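Long-range contact in amidohydrolase (Brucella melitensis biovar Abortus, PDB 4F0L), which is a metal-dependent hydrolase of the amidohydrolase family, here with bound iron, and probably acts as a deaminase: residues B[30-42]-B[385-397]. Sequence-based numbering, arbitrary orientation.
Sequences RIGIAGGVICSIE and DGLKKGASADFVS
With CG1 anti to its carbonyl carbon (chi1 -65°) and an extended chi2, Ile-38 points into the bend of segment 385-397: its CG1 meets Ala-393 CA at 3.8 Å, while CD1 lies 3.7 Å from both Gly-386 O and Lys-388 O and more loosely against Leu-387 and Phe-395. Lys-389, bent at chi3 and chi4, carries its ammonium toward the C-terminal end of strand 37-42, where NZ donates a hydrogen bond to Ile-41 O at 3.1 Å, from above the carbonyl plane. Three backbone bonds fix the pairing. Ile-38 N donates to Ala-391 O over 2.9 Å, nearly straight at 173°; Ile-38 O accepts Gly-390 N at 2.8 Å, in the carbonyl plane; Gly-36 O accepts Ala-393 N, and a water joins that oxygen to Ser-392 OG. A single bridge, Val-37 with Ser-392, pairs the loop briefly with the outermost strand 37-42. Ile-33 CD1 meets the edge of the Phe-395 ring, 3.8 Å from CZ, and Ile-33 CG2 lies 3.7 Å from Ala-393 CB. The hairpin of strands 29-34 and 37-42, closed by a type I' turn, fastens the N-terminal four-stranded sheet to the chain entering strand 395-399, which runs between strands 56-66 and 422-428.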
loop_
_atom_site.group_PDB
_atom_site.type_symbol
_atom_site.label_atom_id
_atom_site.label_comp_id
_atom_site.label_asym_id
_atom_site.label_seq_id
_atom_site.Cartn_x
_atom_site.Cartn_y
_atom_site.Cartn_z
ATOM N N ARG B 30 -5.854 -28.198 16.710
ATOM C CA ARG B 30 -6.620 -27.844 17.886
ATOM C C ARG B 30 -5.716 -27.068 18.849
ATOM O O ARG B 30 -4.695 -27.580 19.279
ATOM C CB ARG B 30 -7.128 -29.112 18.535
ATOM C CG ARG B 30 -8.309 -28.917 19.405
ATOM C CD ARG B 30 -9.049 -30.248 19.585
ATOM N NE ARG B 30 -10.121 -29.990 20.524
ATOM C CZ ARG B 30 -10.219 -30.481 21.753
ATOM N NH1 ARG B 30 -9.324 -31.324 22.228
ATOM N NH2 ARG B 30 -11.247 -30.129 22.506
ATOM N N ILE B 31 -6.060 -25.811 19.130
ATOM C CA ILE B 31 -5.248 -24.977 20.008
ATOM C C ILE B 31 -5.991 -24.823 21.317
ATOM O O ILE B 31 -7.100 -24.296 21.335
ATOM C CB ILE B 31 -5.006 -23.584 19.419
ATOM C CG1 ILE B 31 -4.386 -23.680 18.023
ATOM C CG2 ILE B 31 -4.100 -22.777 20.326
ATOM C CD1 ILE B 31 -4.364 -22.335 17.319
ATOM N N GLY B 32 -5.386 -25.300 22.410
ATOM C CA GLY B 32 -6.008 -25.171 23.737
ATOM C C GLY B 32 -5.475 -23.921 24.424
ATOM O O GLY B 32 -4.293 -23.634 24.316
ATOM N N ILE B 33 -6.356 -23.214 25.125
ATOM C CA ILE B 33 -6.052 -22.004 25.841
ATOM C C ILE B 33 -6.508 -22.133 27.274
ATOM O O ILE B 33 -7.611 -22.594 27.512
ATOM C CB ILE B 33 -6.851 -20.823 25.254
ATOM C CG1 ILE B 33 -6.547 -20.671 23.795
ATOM C CG2 ILE B 33 -6.555 -19.518 25.997
ATOM C CD1 ILE B 33 -7.675 -19.870 23.135
ATOM N N ALA B 34 -5.632 -21.760 28.215
ATOM C CA ALA B 34 -5.863 -21.822 29.633
ATOM C C ALA B 34 -5.069 -20.725 30.351
ATOM O O ALA B 34 -3.840 -20.594 30.206
ATOM C CB ALA B 34 -5.459 -23.188 30.170
ATOM N N GLY B 35 -5.796 -19.924 31.123
ATOM C CA GLY B 35 -5.236 -18.782 31.799
ATOM C C GLY B 35 -4.555 -17.831 30.864
ATOM O O GLY B 35 -3.552 -17.244 31.228
ATOM N N GLY B 36 -5.096 -17.690 29.650
ATOM C CA GLY B 36 -4.507 -16.808 28.632
ATOM C C GLY B 36 -3.226 -17.302 27.953
ATOM O O GLY B 36 -2.542 -16.532 27.273
ATOM N N VAL B 37 -2.880 -18.573 28.182
ATOM C CA VAL B 37 -1.686 -19.181 27.650
ATOM C C VAL B 37 -2.112 -20.358 26.773
ATOM O O VAL B 37 -3.142 -20.983 27.027
ATOM C CB VAL B 37 -0.740 -19.629 28.840
ATOM C CG1 VAL B 37 0.470 -20.430 28.373
ATOM C CG2 VAL B 37 -0.265 -18.417 29.655
ATOM N N ILE B 38 -1.303 -20.691 25.783
ATOM C CA ILE B 38 -1.545 -21.867 24.929
ATOM C C ILE B 38 -1.099 -23.094 25.705
ATOM O O ILE B 38 0.081 -23.277 25.996
ATOM C CB ILE B 38 -0.813 -21.762 23.573
ATOM C CG1 ILE B 38 -1.391 -20.610 22.783
ATOM C CG2 ILE B 38 -0.972 -23.018 22.718
ATOM C CD1 ILE B 38 -0.547 -20.238 21.551
ATOM N N CYS B 39 -2.061 -23.937 26.060
ATOM C CA CYS B 39 -1.731 -25.082 26.898
ATOM C C CYS B 39 -1.443 -26.318 26.050
ATOM O O CYS B 39 -0.764 -27.245 26.518
ATOM C CB CYS B 39 -2.841 -25.332 27.932
ATOM S SG CYS B 39 -4.447 -25.721 27.208
ATOM N N SER B 40 -1.967 -26.357 24.829
ATOM C CA SER B 40 -1.794 -27.519 23.946
ATOM C C SER B 40 -1.979 -27.144 22.483
ATOM O O SER B 40 -2.716 -26.224 22.154
ATOM C CB SER B 40 -2.782 -28.639 24.332
ATOM O OG SER B 40 -4.112 -28.202 24.155
ATOM N N ILE B 41 -1.252 -27.835 21.612
ATOM C CA ILE B 41 -1.436 -27.764 20.176
ATOM C C ILE B 41 -1.385 -29.199 19.659
ATOM O O ILE B 41 -0.400 -29.893 19.887
ATOM C CB ILE B 41 -0.347 -26.945 19.465
ATOM C CG1 ILE B 41 -0.356 -25.479 19.926
ATOM C CG2 ILE B 41 -0.567 -26.968 17.954
ATOM C CD1 ILE B 41 0.902 -24.741 19.460
ATOM N N GLU B 42 -2.442 -29.608 18.963
ATOM C CA GLU B 42 -2.620 -30.976 18.445
ATOM C C GLU B 42 -2.918 -30.837 16.960
ATOM O O GLU B 42 -3.799 -30.066 16.614
ATOM C CB GLU B 42 -3.849 -31.605 19.097
ATOM C CG GLU B 42 -3.634 -32.599 20.211
ATOM C CD GLU B 42 -4.838 -33.561 20.326
ATOM O OE1 GLU B 42 -5.973 -33.055 20.568
ATOM O OE2 GLU B 42 -4.671 -34.806 20.134
ATOM N N ASP B 385 7.029 -16.352 22.864
ATOM C CA ASP B 385 5.721 -16.176 22.248
ATOM C C ASP B 385 5.693 -16.672 20.792
ATOM O O ASP B 385 6.735 -16.987 20.188
ATOM C CB ASP B 385 5.294 -14.712 22.309
ATOM C CG ASP B 385 4.634 -14.332 23.634
ATOM O OD1 ASP B 385 4.316 -15.208 24.480
ATOM O OD2 ASP B 385 4.403 -13.122 23.789
ATOM N N GLY B 386 4.486 -16.746 20.251
ATOM C CA GLY B 386 4.236 -17.442 18.990
ATOM C C GLY B 386 3.157 -18.505 19.139
ATOM O O GLY B 386 2.546 -18.642 20.211
ATOM N N LEU B 387 2.931 -19.270 18.068
ATOM C CA LEU B 387 2.002 -20.402 18.110
ATOM C C LEU B 387 2.715 -21.624 18.636
ATOM O O LEU B 387 3.012 -22.546 17.899
ATOM C CB LEU B 387 1.392 -20.679 16.723
ATOM C CG LEU B 387 0.266 -19.757 16.297
ATOM C CD1 LEU B 387 -0.275 -20.189 14.941
ATOM C CD2 LEU B 387 -0.857 -19.793 17.332
ATOM N N LYS B 388 3.018 -21.592 19.926
ATOM C CA LYS B 388 3.777 -22.634 20.613
ATOM C C LYS B 388 3.127 -22.884 21.954
ATOM O O LYS B 388 2.579 -21.974 22.586
ATOM C CB LYS B 388 5.203 -22.171 20.973
ATOM C CG LYS B 388 6.056 -21.570 19.858
ATOM C CD LYS B 388 7.179 -20.812 20.556
ATOM C CE LYS B 388 8.013 -19.992 19.637
ATOM N NZ LYS B 388 8.687 -18.945 20.461
ATOM N N LYS B 389 3.291 -24.109 22.435
ATOM C CA LYS B 389 2.896 -24.442 23.795
ATOM C C LYS B 389 3.634 -23.529 24.775
ATOM O O LYS B 389 4.821 -23.254 24.605
ATOM C CB LYS B 389 3.141 -25.944 24.042
ATOM C CG LYS B 389 2.420 -26.833 22.997
ATOM C CD LYS B 389 2.760 -28.343 22.854
ATOM C CE LYS B 389 1.767 -29.314 23.582
ATOM N NZ LYS B 389 0.665 -30.102 22.839
ATOM N N GLY B 390 2.903 -23.001 25.764
ATOM C CA GLY B 390 3.474 -22.102 26.747
ATOM C C GLY B 390 3.596 -20.649 26.350
ATOM O O GLY B 390 3.935 -19.826 27.187
ATOM N N ALA B 391 3.313 -20.326 25.092
ATOM C CA ALA B 391 3.228 -18.941 24.652
ATOM C C ALA B 391 1.935 -18.290 25.125
ATOM O O ALA B 391 0.946 -18.959 25.451
ATOM C CB ALA B 391 3.317 -18.848 23.142
ATOM N N SER B 392 1.940 -16.965 25.162
ATOM C CA SER B 392 0.679 -16.220 25.349
ATOM C C SER B 392 -0.280 -16.631 24.239
ATOM O O SER B 392 0.178 -16.860 23.108
ATOM C CB SER B 392 0.898 -14.712 25.312
ATOM O OG SER B 392 -0.283 -14.050 25.784
ATOM N N ALA B 393 -1.582 -16.742 24.555
ATOM C CA ALA B 393 -2.578 -17.091 23.529
ATOM C C ALA B 393 -2.913 -15.856 22.688
ATOM O O ALA B 393 -3.980 -15.272 22.816
ATOM C CB ALA B 393 -3.832 -17.755 24.142
ATOM N N ASP B 394 -1.973 -15.506 21.818
ATOM C CA ASP B 394 -2.042 -14.344 20.947
ATOM C C ASP B 394 -2.022 -14.830 19.488
ATOM O O ASP B 394 -0.997 -15.322 19.000
ATOM C CB ASP B 394 -0.823 -13.427 21.155
ATOM C CG ASP B 394 -0.678 -12.901 22.573
ATOM O OD1 ASP B 394 -1.471 -13.230 23.481
ATOM O OD2 ASP B 394 0.273 -12.128 22.795
ATOM N N PHE B 395 -3.130 -14.678 18.772
ATOM C CA PHE B 395 -3.158 -15.140 17.408
ATOM C C PHE B 395 -4.330 -14.523 16.673
ATOM O O PHE B 395 -5.134 -13.775 17.279
ATOM C CB PHE B 395 -3.142 -16.682 17.328
ATOM C CG PHE B 395 -4.087 -17.351 18.268
ATOM C CD1 PHE B 395 -5.433 -17.396 17.990
ATOM C CD2 PHE B 395 -3.630 -17.903 19.465
ATOM C CE1 PHE B 395 -6.313 -18.011 18.864
ATOM C CE2 PHE B 395 -4.508 -18.517 20.320
ATOM C CZ PHE B 395 -5.848 -18.568 20.029
ATOM N N VAL B 396 -4.366 -14.781 15.359
ATOM C CA VAL B 396 -5.215 -14.070 14.403
ATOM C C VAL B 396 -5.859 -15.080 13.420
ATOM O O VAL B 396 -5.175 -15.997 12.937
ATOM C CB VAL B 396 -4.363 -13.046 13.590
ATOM C CG1 VAL B 396 -5.177 -12.301 12.527
ATOM C CG2 VAL B 396 -3.654 -12.036 14.517
ATOM N N SER B 397 -7.177 -14.944 13.143
ATOM C CA SER B 397 -7.770 -15.717 12.055
ATOM C C SER B 397 -7.996 -14.806 10.849
ATOM O O SER B 397 -8.261 -13.611 10.998
ATOM C CB SER B 397 -9.044 -16.412 12.463
ATOM O OG SER B 397 -10.109 -15.487 12.641
HETATM O O HOH W 1 -0.367 -14.731 28.415
#